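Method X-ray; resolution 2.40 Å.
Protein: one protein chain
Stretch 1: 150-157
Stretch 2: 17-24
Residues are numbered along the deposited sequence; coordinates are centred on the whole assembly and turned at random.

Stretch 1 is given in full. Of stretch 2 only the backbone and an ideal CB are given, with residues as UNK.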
ATOM      1  N   GLY A 150      -4.590  11.048   5.251  1.00 42.99           N
ATOM      2  CA  GLY A 150      -3.266  11.174   4.663  1.00 41.48           C
ATOM      3  C   GLY A 150      -2.586   9.896   4.197  1.00 40.91           C
ATOM      4  O   GLY A 150      -2.629   8.857   4.864  1.00 40.14           O
ATOM      5  N   VAL A 151      -1.923   9.991   3.048  1.00 39.29           N
ATOM      6  CA  VAL A 151      -1.233   8.856   2.455  1.00 37.25           C
ATOM      7  C   VAL A 151       0.044   9.311   1.719  1.00 36.37           C
ATOM      8  O   VAL A 151       0.125  10.444   1.250  1.00 36.84           O
ATOM      9  CB  VAL A 151      -2.187   8.149   1.456  1.00 36.89           C
ATOM     10  CG1 VAL A 151      -2.003   8.725   0.059  1.00 36.62           C
ATOM     11  CG2 VAL A 151      -1.983   6.664   1.488  1.00 36.41           C
ATOM     12  N   ASP A 152       1.044   8.436   1.645  1.00 34.04           N
ATOM     13  CA  ASP A 152       2.291   8.730   0.934  1.00 31.23           C
ATOM     14  C   ASP A 152       2.554   7.518   0.060  1.00 29.93           C
ATOM     15  O   ASP A 152       3.104   6.527   0.512  1.00 30.76           O
ATOM     16  CB  ASP A 152       3.471   8.923   1.895  1.00 30.51           C
ATOM     17  CG  ASP A 152       4.776   9.231   1.164  1.00 31.65           C
ATOM     18  OD1 ASP A 152       4.779   9.233  -0.085  1.00 31.54           O
ATOM     19  OD2 ASP A 152       5.807   9.474   1.825  1.00 33.43           O
ATOM     20  N   LEU A 153       2.161   7.608  -1.203  1.00 30.61           N
ATOM     21  CA  LEU A 153       2.308   6.501  -2.137  1.00 29.89           C
ATOM     22  C   LEU A 153       3.726   6.186  -2.619  1.00 28.87           C
ATOM     23  O   LEU A 153       3.942   5.163  -3.257  1.00 29.73           O
ATOM     24  CB  LEU A 153       1.406   6.748  -3.348  1.00 29.81           C
ATOM     25  CG  LEU A 153      -0.053   7.090  -3.015  1.00 31.38           C
ATOM     26  CD1 LEU A 153      -0.806   7.437  -4.291  1.00 31.81           C
ATOM     27  CD2 LEU A 153      -0.709   5.922  -2.297  1.00 31.57           C
ATOM     28  N   TYR A 154       4.698   7.029  -2.307  1.00 27.75           N
ATOM     29  CA  TYR A 154       6.045   6.760  -2.796  1.00 27.61           C
ATOM     30  C   TYR A 154       7.098   6.453  -1.738  1.00 26.99           C
ATOM     31  O   TYR A 154       8.276   6.309  -2.061  1.00 27.09           O
ATOM     32  CB  TYR A 154       6.500   7.915  -3.696  1.00 26.97           C
ATOM     33  CG  TYR A 154       5.551   8.141  -4.862  1.00 28.05           C
ATOM     34  CD1 TYR A 154       4.532   9.102  -4.795  1.00 27.59           C
ATOM     35  CD2 TYR A 154       5.597   7.312  -5.986  1.00 27.52           C
ATOM     36  CE1 TYR A 154       3.573   9.221  -5.827  1.00 27.84           C
ATOM     37  CE2 TYR A 154       4.654   7.417  -7.008  1.00 27.23           C
ATOM     38  CZ  TYR A 154       3.646   8.367  -6.924  1.00 29.24           C
ATOM     39  OH  TYR A 154       2.707   8.428  -7.930  1.00 31.07           O
ATOM     40  N   SER A 155       6.676   6.325  -0.485  1.00 24.15           N
ATOM     41  CA  SER A 155       7.621   6.038   0.583  1.00 24.29           C
ATOM     42  C   SER A 155       8.186   4.635   0.426  1.00 24.62           C
ATOM     43  O   SER A 155       7.537   3.740  -0.113  1.00 24.58           O
ATOM     44  CB  SER A 155       6.956   6.161   1.961  1.00 22.82           C
ATOM     45  OG  SER A 155       6.266   4.979   2.307  1.00 21.76           O
ATOM     46  N   PRO A 156       9.425   4.433   0.879  1.00 25.21           N
ATOM     47  CA  PRO A 156      10.055   3.117   0.780  1.00 25.83           C
ATOM     48  C   PRO A 156       9.305   2.019   1.547  1.00 27.20           C
ATOM     49  O   PRO A 156       9.232   0.884   1.076  1.00 28.15           O
ATOM     50  CB  PRO A 156      11.453   3.364   1.341  1.00 23.45           C
ATOM     51  CG  PRO A 156      11.732   4.749   0.895  1.00 24.28           C
ATOM     52  CD  PRO A 156      10.422   5.465   1.207  1.00 23.67           C
ATOM     53  N   GLN A 157       8.751   2.340   2.716  1.00 26.46           N
ATOM     54  CA  GLN A 157       8.037   1.318   3.489  1.00 28.63           C
ATOM     55  C   GLN A 157       6.686   0.938   2.900  1.00 27.33           C
ATOM     56  O   GLN A 157       6.282  -0.213   2.990  1.00 29.39           O
ATOM     57  CB  GLN A 157       7.876   1.717   4.967  1.00 26.54           C
ATOM     58  CG  GLN A 157       7.813   3.201   5.257  1.00 33.70           C
ATOM     59  CD  GLN A 157       9.166   3.892   5.125  1.00 34.74           C
ATOM     60  OE1 GLN A 157      10.145   3.492   5.762  1.00 36.15           O
ATOM     61  NE2 GLN A 157       9.223   4.934   4.303  1.00 31.33           N
ATOM     62  N   UNK A  17      16.416  10.738  -0.731  1.00 27.46           N
ATOM     63  CA  UNK A  17      15.106  10.281  -1.167  1.00 28.11           C
ATOM     64  C   UNK A  17      14.425   9.390  -0.127  1.00 29.38           C
ATOM     65  O   UNK A  17      13.264   9.011  -0.295  1.00 29.65           O
ATOM     66  CB  UNK A  17      15.235   9.527  -2.492  1.00 28.11           C
ATOM     67  N   UNK A  18      15.135   9.057   0.952  1.00 28.84           N
ATOM     68  CA  UNK A  18      14.524   8.237   1.997  1.00 29.58           C
ATOM     69  C   UNK A  18      13.533   9.074   2.798  1.00 29.54           C
ATOM     70  O   UNK A  18      12.661   8.536   3.477  1.00 29.73           O
ATOM     71  CB  UNK A  18      15.592   7.644   2.918  1.00 29.58           C
ATOM     72  N   UNK A  19      13.656  10.394   2.690  1.00 30.14           N
ATOM     73  CA  UNK A  19      12.755  11.300   3.387  1.00 32.10           C
ATOM     74  C   UNK A  19      11.706  11.854   2.417  1.00 32.26           C
ATOM     75  O   UNK A  19      12.006  12.115   1.250  1.00 33.06           O
ATOM     76  CB  UNK A  19      13.540  12.440   4.038  1.00 32.10           C
ATOM     77  N   UNK A  20      10.474  12.027   2.893  1.00 31.54           N
ATOM     78  CA  UNK A  20       9.396  12.492   2.024  1.00 32.31           C
ATOM     79  C   UNK A  20       9.541  13.853   1.360  1.00 31.20           C
ATOM     80  O   UNK A  20       9.302  13.971   0.166  1.00 32.16           O
ATOM     81  CB  UNK A  20       8.103  12.512   2.842  1.00 32.31           C
ATOM     82  N   UNK A  21       9.902  14.881   2.116  1.00 29.83           N
ATOM     83  CA  UNK A  21      10.038  16.214   1.532  1.00 30.69           C
ATOM     84  C   UNK A  21      10.961  16.224   0.309  1.00 28.66           C
ATOM     85  O   UNK A  21      10.684  16.901  -0.677  1.00 29.33           O
ATOM     86  CB  UNK A  21      10.567  17.190   2.585  1.00 30.69           C
ATOM     87  N   UNK A  22      12.053  15.471   0.383  1.00 25.42           N
ATOM     88  CA  UNK A  22      13.015  15.394  -0.704  1.00 24.82           C
ATOM     89  C   UNK A  22      12.471  14.676  -1.927  1.00 26.62           C
ATOM     90  O   UNK A  22      12.808  15.027  -3.053  1.00 29.30           O
ATOM     91  CB  UNK A  22      14.286  14.692  -0.222  1.00 24.82           C
ATOM     92  N   UNK A  23      11.629  13.673  -1.716  1.00 26.44           N
ATOM     93  CA  UNK A  23      11.042  12.952  -2.832  1.00 26.97           C
ATOM     94  C   UNK A  23      10.051  13.858  -3.542  1.00 28.92           C
ATOM     95  O   UNK A  23      10.000  13.905  -4.768  1.00 28.21           O
ATOM     96  CB  UNK A  23      10.364  11.664  -2.361  1.00 26.97           C
ATOM     97  N   UNK A  24       9.263  14.583  -2.758  1.00 31.37           N
ATOM     98  CA  UNK A  24       8.250  15.461  -3.320  1.00 33.22           C
ATOM     99  C   UNK A  24       8.803  16.643  -4.100  1.00 33.99           C
ATOM    100  O   UNK A  24       8.312  16.959  -5.181  1.00 35.10           O
ATOM    101  CB  UNK A  24       7.354  15.982  -2.195  1.00 33.22           C
TER

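Stretch 1 offers stretch 2 a carboxylate at Asp152, the carbonyl oxygens of Val151 and Tyr154, and an apolar patch on the ring of Pro156. Position 17 has a CB directed sideways, with nothing of stretch 1 within 5.5 Å, so these atoms set little preference. It is Leu17, whose side chain leads away.

At position 18 the CB again points sideways, but it lies 5.2 Å from Pro156 CG, close enough for a medium-sized apolar chain to reach the proline ring. Leucine, isoleucine or methionine would suit. The residue is Leu18, in the m,t rotamer, and its CD2 packs 4.0 Å from Pro156 CG.

Position 19 points away from stretch 1 and immediately precedes a helix. Serine, threonine, aspartate or asparagine are common at such an N-cap, and many polar residues would be tolerated; the residue is Glu19, which makes no contact with stretch 1.

Position 20 begins the helix. Its CB points sideways, yet it lies 3.9 Å from Asp152 OD2, with the Val151 carbonyl farther along, so a long basic chain, lysine or arginine, would be favoured by charge. Arg20 runs out nearly fully extended, all four chi angles near 180°. Its guanidinium places one face over Asp152 CB, and Arg20 NH1 gives a weak hydrogen bond to Val151 O at 3.4 Å. The salt bridge from Arg20 NE to Asp152 OD2 is long, 3.7 Å, and rests on charge alone because the oxygen lies well out of the guanidinium plane.

Positions 21 and 22 are out of reach of stretch 1, and almost any helix-compatible residue would fit; they are Lys21 and His22.

Position 23 points toward stretch 1, but no atom there comes within 5.5 Å of the ideal CB. The gap calls for a long chain, and the carboxylate of Asp152 beyond it favours a basic one. Arg23 turns its guanidinium so that Asp152 OD2 lies at its edge, where Arg23 NH2 forms a 2.9 Å hydrogen bond and salt bridge with that oxygen. One face lies over Ser155 CA and Pro156 CD, while Arg23 NH1 donates to Leu17 O at 2.9 Å. A water accepts from Arg23 NE and donates to Asp152 OD1, adding a second link.

Position 24 points sideways with open space before it. Polar residues would suit, an acid especially beside a basic residue at 20. Asp24 OD2 accepts from Arg20 NE at 3.2 Å in a salt bridge.

Stretch 2 (17-24) LLERKHRD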
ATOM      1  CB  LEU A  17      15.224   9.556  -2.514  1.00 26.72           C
ATOM      2  CG  LEU A  17      15.049  10.321  -3.840  1.00 26.92           C
ATOM      3  CD1 LEU A  17      15.236  11.828  -3.684  1.00 23.18           C
ATOM      4  CD2 LEU A  17      16.025   9.744  -4.849  1.00 24.75           C
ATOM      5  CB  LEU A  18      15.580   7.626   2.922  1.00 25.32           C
ATOM      6  CG  LEU A  18      16.451   6.561   2.240  1.00 26.44           C
ATOM      7  CD1 LEU A  18      17.451   6.002   3.224  1.00 24.99           C
ATOM      8  CD2 LEU A  18      15.576   5.453   1.687  1.00 24.52           C
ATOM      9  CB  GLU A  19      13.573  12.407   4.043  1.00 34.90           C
ATOM     10  CG  GLU A  19      14.448  11.857   5.161  1.00 42.11           C
ATOM     11  CD  GLU A  19      15.540  12.812   5.581  1.00 47.03           C
ATOM     12  OE1 GLU A  19      15.222  13.976   5.907  1.00 50.56           O
ATOM     13  OE2 GLU A  19      16.721  12.395   5.584  1.00 51.03           O
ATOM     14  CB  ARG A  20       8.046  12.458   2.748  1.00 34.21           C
ATOM     15  CG  ARG A  20       6.922  12.932   1.836  1.00 35.67           C
ATOM     16  CD  ARG A  20       5.528  12.641   2.362  1.00 36.65           C
ATOM     17  NE  ARG A  20       4.538  12.894   1.316  1.00 38.22           N
ATOM     18  CZ  ARG A  20       3.240  12.636   1.421  1.00 37.42           C
ATOM     19  NH1 ARG A  20       2.755  12.108   2.536  1.00 38.82           N
ATOM     20  NH2 ARG A  20       2.431  12.895   0.406  1.00 35.34           N
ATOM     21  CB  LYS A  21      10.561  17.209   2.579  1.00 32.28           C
ATOM     22  CG  LYS A  21       9.501  18.129   3.174  1.00 35.94           C
ATOM     23  CD  LYS A  21       8.404  17.365   3.908  1.00 39.11           C
ATOM     24  CE  LYS A  21       7.426  18.308   4.620  1.00 39.09           C
ATOM     25  NZ  LYS A  21       8.070  19.082   5.717  1.00 37.80           N
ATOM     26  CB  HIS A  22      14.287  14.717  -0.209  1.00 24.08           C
ATOM     27  CG  HIS A  22      14.963  15.464   0.896  1.00 25.51           C
ATOM     28  ND1 HIS A  22      15.667  14.834   1.901  1.00 28.17           N
ATOM     29  CD2 HIS A  22      15.028  16.789   1.165  1.00 23.12           C
ATOM     30  CE1 HIS A  22      16.133  15.740   2.743  1.00 26.40           C
ATOM     31  NE2 HIS A  22      15.760  16.932   2.318  1.00 25.88           N
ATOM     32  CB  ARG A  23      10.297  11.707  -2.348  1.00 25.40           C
ATOM     33  CG  ARG A  23      11.160  10.683  -1.653  1.00 25.67           C
ATOM     34  CD  ARG A  23      10.391   9.395  -1.470  1.00 27.56           C
ATOM     35  NE  ARG A  23       9.386   9.471  -0.415  1.00 27.74           N
ATOM     36  CZ  ARG A  23       9.638   9.242   0.873  1.00 27.79           C
ATOM     37  NH1 ARG A  23      10.866   8.925   1.263  1.00 26.80           N
ATOM     38  NH2 ARG A  23       8.655   9.293   1.765  1.00 28.71           N
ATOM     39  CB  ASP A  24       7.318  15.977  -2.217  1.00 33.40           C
ATOM     40  CG  ASP A  24       6.591  14.857  -1.497  1.00 34.34           C
ATOM     41  OD1 ASP A  24       6.358  13.796  -2.116  1.00 33.08           O
ATOM     42  OD2 ASP A  24       6.242  15.045  -0.312  1.00 37.10           O
TER
HETATM   43  O   HOH W   1       7.106  10.599  -1.473  1.00 26.71           O
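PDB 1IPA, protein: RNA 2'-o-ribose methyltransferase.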